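Local coordinates for protein histidine--tRNA ligase (Thermus thermophilus, PDB 1H4V) that catalyses the ATP-dependent attachment of L-histidine to tRNA(His), releasing AMP and diphosphate, as a homodimeric class II aminoacyl-tRNA synthetase, at residues 19-24 with 307-313; 105-111 with 122-128. Residue numbers count along the deposited sequence, not the author numbering.

Contact 1: 19-24 with 307-313; sequences MHQRIV and FGVERVA. With SO4 (sulfate ion), chain B.
Residues 19-24 belong to helix 14-33, the motif 1 helix of a class II synthetase, and 307-313 to the motif 3 strand-to-helix junction: F307 and G308 are extended, G308 is the N-cap, and 309-313 are helical. The segment axes cross at 106° with a closest approach of 9.9 Å; CA atoms pair M19 with A313 (6.7 Å) and H20 with V309 (6.5 Å). M19 packs its CG 4.0 Å from A313 CB. H20 (chi1 m) lays its ring over V309 (chi1 t), whose CG1 sits 3.6 Å from the ring centroid and 10° off the normal, a CH-pi contact; at the ring edge CE1 is 3.3 Å from E310 OE2, an oxygen hydrogen-bonded to H125. Q21 NE2 is hydrogen-bonded to E38 of the second subunit. R22 NE donates to O2 (2.9 Å) of a sulfate, probably from the crystallisation liquor, that R18 also binds. I23 (m, t) points its CD1 at V312 CG1 (3.9 Å), A313 CB (3.9 Å) and V309 CG1 (4.0 Å), while its CG2 reaches the F307 ring edge at CE1 (4.0 Å). V24 CG2 lies 4.4 Å from V309 CG2. Without hydrogen bonds between the segments, the crossing rests on apolar and ring-face packing.

Contact 2: 105-111 with 122-128; sequences WMAGPMF and RQFHQVN
M110 and F124 make the tightest apolar contact of this antiparallel beta hairpin, the motif 2 strand pair of the class II synthetase fold: M110 CB stands 3.7 Å from the centroid of the F124 ring (chi1 p), 23° off its normal, a CH-pi contact, and lies 3.4 Å from F124 CZ. The M110 side chain (m, m, t) then runs along the same face, bringing CG to 3.5 Å from Q126 CG and CE to 3.6 Å from N128 OD1. On the opposite face A107 CB meets V127 CG2 at 4.1 Å. W105 CE3 lies 4.3 Å from V127 CG1. Helix 14-33 covers A107 with V24, V127 with A27 and W105 with R28 and L31.

Strands 105-111 and 123-128 are extended, their axes 4.4 Å apart at closest approach with 142° between their N-to-C directions. Three pairs are hydrogen-bonded. M106 N lies 2.8 Å from N128 O, and N128 N 2.6 Å from M106 O. G108 N is 3.2 Å from Q126 O, and Q126 N 3.1 Å from G108 O. M110 N is 2.7 Å from F124 O, and F124 N 3.1 Å from M110 O. A107-V127 and P109-H125 are the non-hydrogen-bonded pairs between them; F111-Q123 follows beyond M110-F124.

At the polar edge R122, preceding the second strand, forms a salt bridge with D70 of the second subunit, and Q123 OE1, which accepts from I43 N of that subunit, rests 3.3 Å from F111 CE1.

Contacts 1 and 2, with centres about 10 Å apart, meet where strand 123-132 lies beside strand 302-308 in the main sheet. H125 joins them twice: its O is 2.8 Å from V309 N and its ND1 2.9 Å from E310 OE2, both probable hydrogen bonds, while F307 O packs 3.0 Å from Q126 CB. Together they bring motifs 1, 2 and 3, the signature elements of the class II catalytic domain, into contact. The helices of contact 1 cover the sheet face carrying A107, H125 and V127; M110, Q126 and N128 point to the other face, which in class II synthetases lines the ATP and amino-acid pocket. The structure is free of substrates.

Contact 1: 19-24 with 307-313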
loop_
_atom_site.group_PDB
_atom_site.type_symbol
_atom_site.label_atom_id
_atom_site.label_comp_id
_atom_site.label_asym_id
_atom_site.label_seq_id
_atom_site.Cartn_x
_atom_site.Cartn_y
_atom_site.Cartn_z
ATOM N N MET A 19 5.001 6.515 -10.731
ATOM C CA MET A 19 6.423 6.239 -10.640
ATOM C C MET A 19 6.683 5.327 -9.430
ATOM O O MET A 19 7.428 4.359 -9.531
ATOM C CB MET A 19 7.211 7.541 -10.499
ATOM C CG MET A 19 8.700 7.356 -10.676
ATOM S SD MET A 19 9.100 6.463 -12.213
ATOM C CE MET A 19 8.993 7.781 -13.396
ATOM N N HIS A 20 6.055 5.635 -8.295
ATOM C CA HIS A 20 6.207 4.832 -7.085
ATOM C C HIS A 20 5.713 3.408 -7.313
ATOM O O HIS A 20 6.328 2.440 -6.847
ATOM C CB HIS A 20 5.418 5.434 -5.911
ATOM C CG HIS A 20 6.130 6.541 -5.200
ATOM N ND1 HIS A 20 6.029 6.734 -3.836
ATOM C CD2 HIS A 20 6.963 7.508 -5.657
ATOM C CE1 HIS A 20 6.772 7.767 -3.486
ATOM N NE2 HIS A 20 7.348 8.256 -4.570
ATOM N N GLN A 21 4.590 3.279 -8.014
ATOM C CA GLN A 21 4.023 1.963 -8.276
ATOM C C GLN A 21 4.913 1.141 -9.202
ATOM O O GLN A 21 4.975 -0.078 -9.073
ATOM C CB GLN A 21 2.614 2.098 -8.862
ATOM C CG GLN A 21 1.675 2.865 -7.924
ATOM C CD GLN A 21 0.289 3.065 -8.482
ATOM O OE1 GLN A 21 0.127 3.450 -9.635
ATOM N NE2 GLN A 21 -0.726 2.825 -7.654
ATOM N N ARG A 22 5.605 1.804 -10.124
ATOM C CA ARG A 22 6.488 1.104 -11.040
ATOM C C ARG A 22 7.675 0.564 -10.261
ATOM O O ARG A 22 8.076 -0.592 -10.418
ATOM C CB ARG A 22 6.993 2.043 -12.138
ATOM C CG ARG A 22 6.043 2.214 -13.296
ATOM C CD ARG A 22 6.830 2.452 -14.569
ATOM N NE ARG A 22 5.973 2.701 -15.722
ATOM C CZ ARG A 22 6.427 2.813 -16.966
ATOM N NH1 ARG A 22 7.726 2.693 -17.203
ATOM N NH2 ARG A 22 5.587 3.063 -17.966
ATOM N N ILE A 23 8.232 1.427 -9.421
ATOM C CA ILE A 23 9.375 1.072 -8.608
ATOM C C ILE A 23 9.069 -0.138 -7.742
ATOM O O ILE A 23 9.850 -1.097 -7.711
ATOM C CB ILE A 23 9.799 2.266 -7.737
ATOM C CG1 ILE A 23 10.243 3.415 -8.656
ATOM C CG2 ILE A 23 10.936 1.874 -6.816
ATOM C CD1 ILE A 23 10.554 4.703 -7.942
ATOM N N VAL A 24 7.931 -0.106 -7.051
ATOM C CA VAL A 24 7.552 -1.225 -6.199
ATOM C C VAL A 24 7.243 -2.468 -7.035
ATOM O O VAL A 24 7.638 -3.574 -6.657
ATOM C CB VAL A 24 6.338 -0.853 -5.282
ATOM C CG1 VAL A 24 5.765 -2.092 -4.631
ATOM C CG2 VAL A 24 6.801 0.116 -4.178
ATOM N N PHE A 307 15.801 0.278 0.372
ATOM C CA PHE A 307 16.075 1.443 -0.467
ATOM C C PHE A 307 14.839 2.346 -0.444
ATOM O O PHE A 307 13.709 1.877 -0.314
ATOM C CB PHE A 307 16.506 1.054 -1.896
ATOM C CG PHE A 307 15.440 0.402 -2.730
ATOM C CD1 PHE A 307 14.338 1.125 -3.176
ATOM C CD2 PHE A 307 15.587 -0.919 -3.141
ATOM C CE1 PHE A 307 13.402 0.540 -4.030
ATOM C CE2 PHE A 307 14.658 -1.519 -3.994
ATOM C CZ PHE A 307 13.566 -0.792 -4.443
ATOM N N GLY A 308 15.069 3.648 -0.501
ATOM C CA GLY A 308 13.969 4.595 -0.462
ATOM C C GLY A 308 13.350 4.802 -1.825
ATOM O O GLY A 308 14.036 5.128 -2.794
ATOM N N VAL A 309 12.047 4.596 -1.901
ATOM C CA VAL A 309 11.325 4.775 -3.150
ATOM C C VAL A 309 11.512 6.198 -3.683
ATOM O O VAL A 309 11.775 6.382 -4.876
ATOM C CB VAL A 309 9.827 4.456 -2.948
ATOM C CG1 VAL A 309 9.047 4.722 -4.225
ATOM C CG2 VAL A 309 9.679 2.981 -2.523
ATOM N N GLU A 310 11.399 7.198 -2.807
ATOM C CA GLU A 310 11.571 8.585 -3.230
ATOM C C GLU A 310 12.997 8.851 -3.708
ATOM O O GLU A 310 13.200 9.606 -4.652
ATOM C CB GLU A 310 11.221 9.568 -2.104
ATOM C CG GLU A 310 9.742 9.649 -1.743
ATOM C CD GLU A 310 9.292 8.527 -0.815
ATOM O OE1 GLU A 310 10.153 7.724 -0.372
ATOM O OE2 GLU A 310 8.075 8.455 -0.523
ATOM N N ARG A 311 13.983 8.233 -3.063
ATOM C CA ARG A 311 15.376 8.414 -3.468
ATOM C C ARG A 311 15.531 7.897 -4.894
ATOM O O ARG A 311 16.180 8.522 -5.731
ATOM C CB ARG A 311 16.324 7.620 -2.562
ATOM C CG ARG A 311 16.462 8.135 -1.144
ATOM C CD ARG A 311 17.374 9.349 -1.068
ATOM N NE ARG A 311 17.568 9.793 0.313
ATOM C CZ ARG A 311 18.180 9.075 1.250
ATOM N NH1 ARG A 311 18.669 7.875 0.956
ATOM N NH2 ARG A 311 18.288 9.551 2.486
ATOM N N VAL A 312 14.941 6.733 -5.152
ATOM C CA VAL A 312 15.014 6.115 -6.467
ATOM C C VAL A 312 14.276 6.924 -7.523
ATOM O O VAL A 312 14.804 7.120 -8.609
ATOM C CB VAL A 312 14.473 4.663 -6.430
ATOM C CG1 VAL A 312 14.397 4.093 -7.834
ATOM C CG2 VAL A 312 15.404 3.799 -5.570
ATOM N N ALA A 313 13.071 7.404 -7.209
ATOM C CA ALA A 313 12.319 8.213 -8.170
ATOM C C ALA A 313 13.128 9.462 -8.535
ATOM O O ALA A 313 13.088 9.922 -9.677
ATOM C CB ALA A 313 10.968 8.615 -7.591
HETATM S S SO4 B . 1.992 2.963 -15.853
HETATM O O1 SO4 B . 2.457 3.732 -17.025
HETATM O O2 SO4 B . 3.120 2.209 -15.279
HETATM O O3 SO4 B . 0.935 2.018 -16.247
HETATM O O4 SO4 B . 1.449 3.897 -14.847
#

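Contact 2: 105-111 with 122-128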
loop_
_atom_site.group_PDB
_atom_site.type_symbol
_atom_site.label_atom_id
_atom_site.label_comp_id
_atom_site.label_asym_id
_atom_site.label_seq_id
_atom_site.Cartn_x
_atom_site.Cartn_y
_atom_site.Cartn_z
ATOM N N TRP A 105 10.128 -9.844 1.776
ATOM C CA TRP A 105 10.273 -8.510 1.235
ATOM C C TRP A 105 9.015 -7.751 1.590
ATOM O O TRP A 105 7.964 -8.343 1.865
ATOM C CB TRP A 105 10.510 -8.515 -0.282
ATOM C CG TRP A 105 9.287 -8.699 -1.114
ATOM C CD1 TRP A 105 8.716 -9.880 -1.490
ATOM C CD2 TRP A 105 8.488 -7.663 -1.687
ATOM N NE1 TRP A 105 7.607 -9.644 -2.267
ATOM C CE2 TRP A 105 7.440 -8.291 -2.401
ATOM C CE3 TRP A 105 8.549 -6.263 -1.661
ATOM C CZ2 TRP A 105 6.460 -7.567 -3.096
ATOM C CZ3 TRP A 105 7.571 -5.540 -2.355
ATOM C CH2 TRP A 105 6.538 -6.199 -3.060
ATOM N N MET A 106 9.132 -6.430 1.581
ATOM C CA MET A 106 8.027 -5.572 1.941
ATOM C C MET A 106 8.252 -4.172 1.383
ATOM O O MET A 106 9.386 -3.719 1.202
ATOM C CB MET A 106 7.926 -5.539 3.473
ATOM C CG MET A 106 6.955 -4.539 4.087
ATOM S SD MET A 106 6.831 -4.832 5.885
ATOM C CE MET A 106 8.111 -3.747 6.557
ATOM N N ALA A 107 7.153 -3.498 1.093
ATOM C CA ALA A 107 7.196 -2.144 0.596
ATOM C C ALA A 107 6.154 -1.405 1.413
ATOM O O ALA A 107 5.053 -1.909 1.623
ATOM C CB ALA A 107 6.837 -2.110 -0.879
ATOM N N GLY A 108 6.493 -0.220 1.895
ATOM C CA GLY A 108 5.515 0.518 2.668
ATOM C C GLY A 108 6.047 1.802 3.260
ATOM O O GLY A 108 7.219 2.116 3.119
ATOM N N PRO A 109 5.194 2.576 3.929
ATOM C CA PRO A 109 5.647 3.833 4.526
ATOM C C PRO A 109 6.468 3.665 5.806
ATOM O O PRO A 109 6.285 2.698 6.545
ATOM C CB PRO A 109 4.337 4.575 4.776
ATOM C CG PRO A 109 3.397 3.482 5.071
ATOM C CD PRO A 109 3.727 2.471 3.990
ATOM N N MET A 110 7.382 4.606 6.028
ATOM C CA MET A 110 8.219 4.650 7.217
ATOM C C MET A 110 8.042 6.070 7.748
ATOM O O MET A 110 7.666 6.987 7.015
ATOM C CB MET A 110 9.694 4.430 6.904
ATOM C CG MET A 110 10.017 3.098 6.285
ATOM S SD MET A 110 9.678 1.720 7.372
ATOM C CE MET A 110 9.738 0.291 6.201
ATOM N N PHE A 111 8.329 6.245 9.026
ATOM C CA PHE A 111 8.135 7.524 9.681
ATOM C C PHE A 111 9.370 7.955 10.437
ATOM O O PHE A 111 9.926 7.218 11.240
ATOM C CB PHE A 111 6.904 7.391 10.567
ATOM C CG PHE A 111 5.698 6.948 9.805
ATOM C CD1 PHE A 111 4.937 7.876 9.094
ATOM C CD2 PHE A 111 5.373 5.598 9.713
ATOM C CE1 PHE A 111 3.861 7.467 8.301
ATOM C CE2 PHE A 111 4.304 5.172 8.923
ATOM C CZ PHE A 111 3.546 6.108 8.213
ATOM N N ARG A 122 9.183 13.163 6.281
ATOM C CA ARG A 122 8.916 12.623 7.607
ATOM C C ARG A 122 8.163 11.321 7.368
ATOM O O ARG A 122 8.160 10.431 8.215
ATOM C CB ARG A 122 8.126 13.621 8.453
ATOM C CG ARG A 122 9.004 14.764 8.968
ATOM C CD ARG A 122 8.177 15.956 9.420
ATOM N NE ARG A 122 7.763 15.866 10.813
ATOM C CZ ARG A 122 6.749 16.552 11.328
ATOM N NH1 ARG A 122 6.041 17.373 10.554
ATOM N NH2 ARG A 122 6.452 16.435 12.618
ATOM N N GLN A 123 7.523 11.220 6.203
ATOM C CA GLN A 123 6.870 9.977 5.797
ATOM C C GLN A 123 7.486 9.650 4.448
ATOM O O GLN A 123 7.369 10.429 3.502
ATOM C CB GLN A 123 5.344 10.073 5.608
ATOM C CG GLN A 123 4.769 8.685 5.208
ATOM C CD GLN A 123 3.251 8.611 5.006
ATOM O OE1 GLN A 123 2.472 9.142 5.792
ATOM N NE2 GLN A 123 2.834 7.910 3.959
ATOM N N PHE A 124 8.180 8.524 4.365
ATOM C CA PHE A 124 8.764 8.118 3.096
ATOM C C PHE A 124 8.402 6.664 2.902
ATOM O O PHE A 124 7.794 6.057 3.780
ATOM C CB PHE A 124 10.289 8.323 3.088
ATOM C CG PHE A 124 11.016 7.668 4.249
ATOM C CD1 PHE A 124 11.683 6.462 4.078
ATOM C CD2 PHE A 124 11.049 8.279 5.505
ATOM C CE1 PHE A 124 12.380 5.868 5.128
ATOM C CE2 PHE A 124 11.739 7.696 6.571
ATOM C CZ PHE A 124 12.407 6.485 6.379
ATOM N N HIS A 125 8.745 6.112 1.749
ATOM C CA HIS A 125 8.448 4.717 1.471
ATOM C C HIS A 125 9.719 3.975 1.111
ATOM O O HIS A 125 10.628 4.521 0.477
ATOM C CB HIS A 125 7.452 4.608 0.319
ATOM C CG HIS A 125 6.155 5.306 0.576
ATOM N ND1 HIS A 125 6.033 6.680 0.566
ATOM C CD2 HIS A 125 4.932 4.823 0.897
ATOM C CE1 HIS A 125 4.793 7.014 0.874
ATOM N NE2 HIS A 125 4.103 5.906 1.080
ATOM N N GLN A 126 9.815 2.734 1.541
ATOM C CA GLN A 126 10.987 1.976 1.181
ATOM C C GLN A 126 10.642 0.538 0.935
ATOM O O GLN A 126 9.590 0.052 1.369
ATOM C CB GLN A 126 12.097 2.094 2.239
ATOM C CG GLN A 126 11.768 1.714 3.652
ATOM C CD GLN A 126 13.024 1.705 4.538
ATOM O OE1 GLN A 126 13.826 2.644 4.512
ATOM N NE2 GLN A 126 13.192 0.642 5.322
ATOM N N VAL A 127 11.510 -0.123 0.184
ATOM C CA VAL A 127 11.334 -1.529 -0.110
ATOM C C VAL A 127 12.351 -2.258 0.741
ATOM O O VAL A 127 13.512 -1.864 0.789
ATOM C CB VAL A 127 11.599 -1.826 -1.595
ATOM C CG1 VAL A 127 11.700 -3.335 -1.812
ATOM C CG2 VAL A 127 10.477 -1.226 -2.449
ATOM N N ASN A 128 11.917 -3.302 1.433
ATOM C CA ASN A 128 12.829 -4.071 2.271
ATOM C C ASN A 128 12.902 -5.504 1.808
ATOM O O ASN A 128 11.903 -6.077 1.382
ATOM C CB ASN A 128 12.384 -4.074 3.741
ATOM C CG ASN A 128 12.763 -2.803 4.476
ATOM O OD1 ASN A 128 12.076 -1.787 4.386
ATOM N ND2 ASN A 128 13.863 -2.856 5.209
#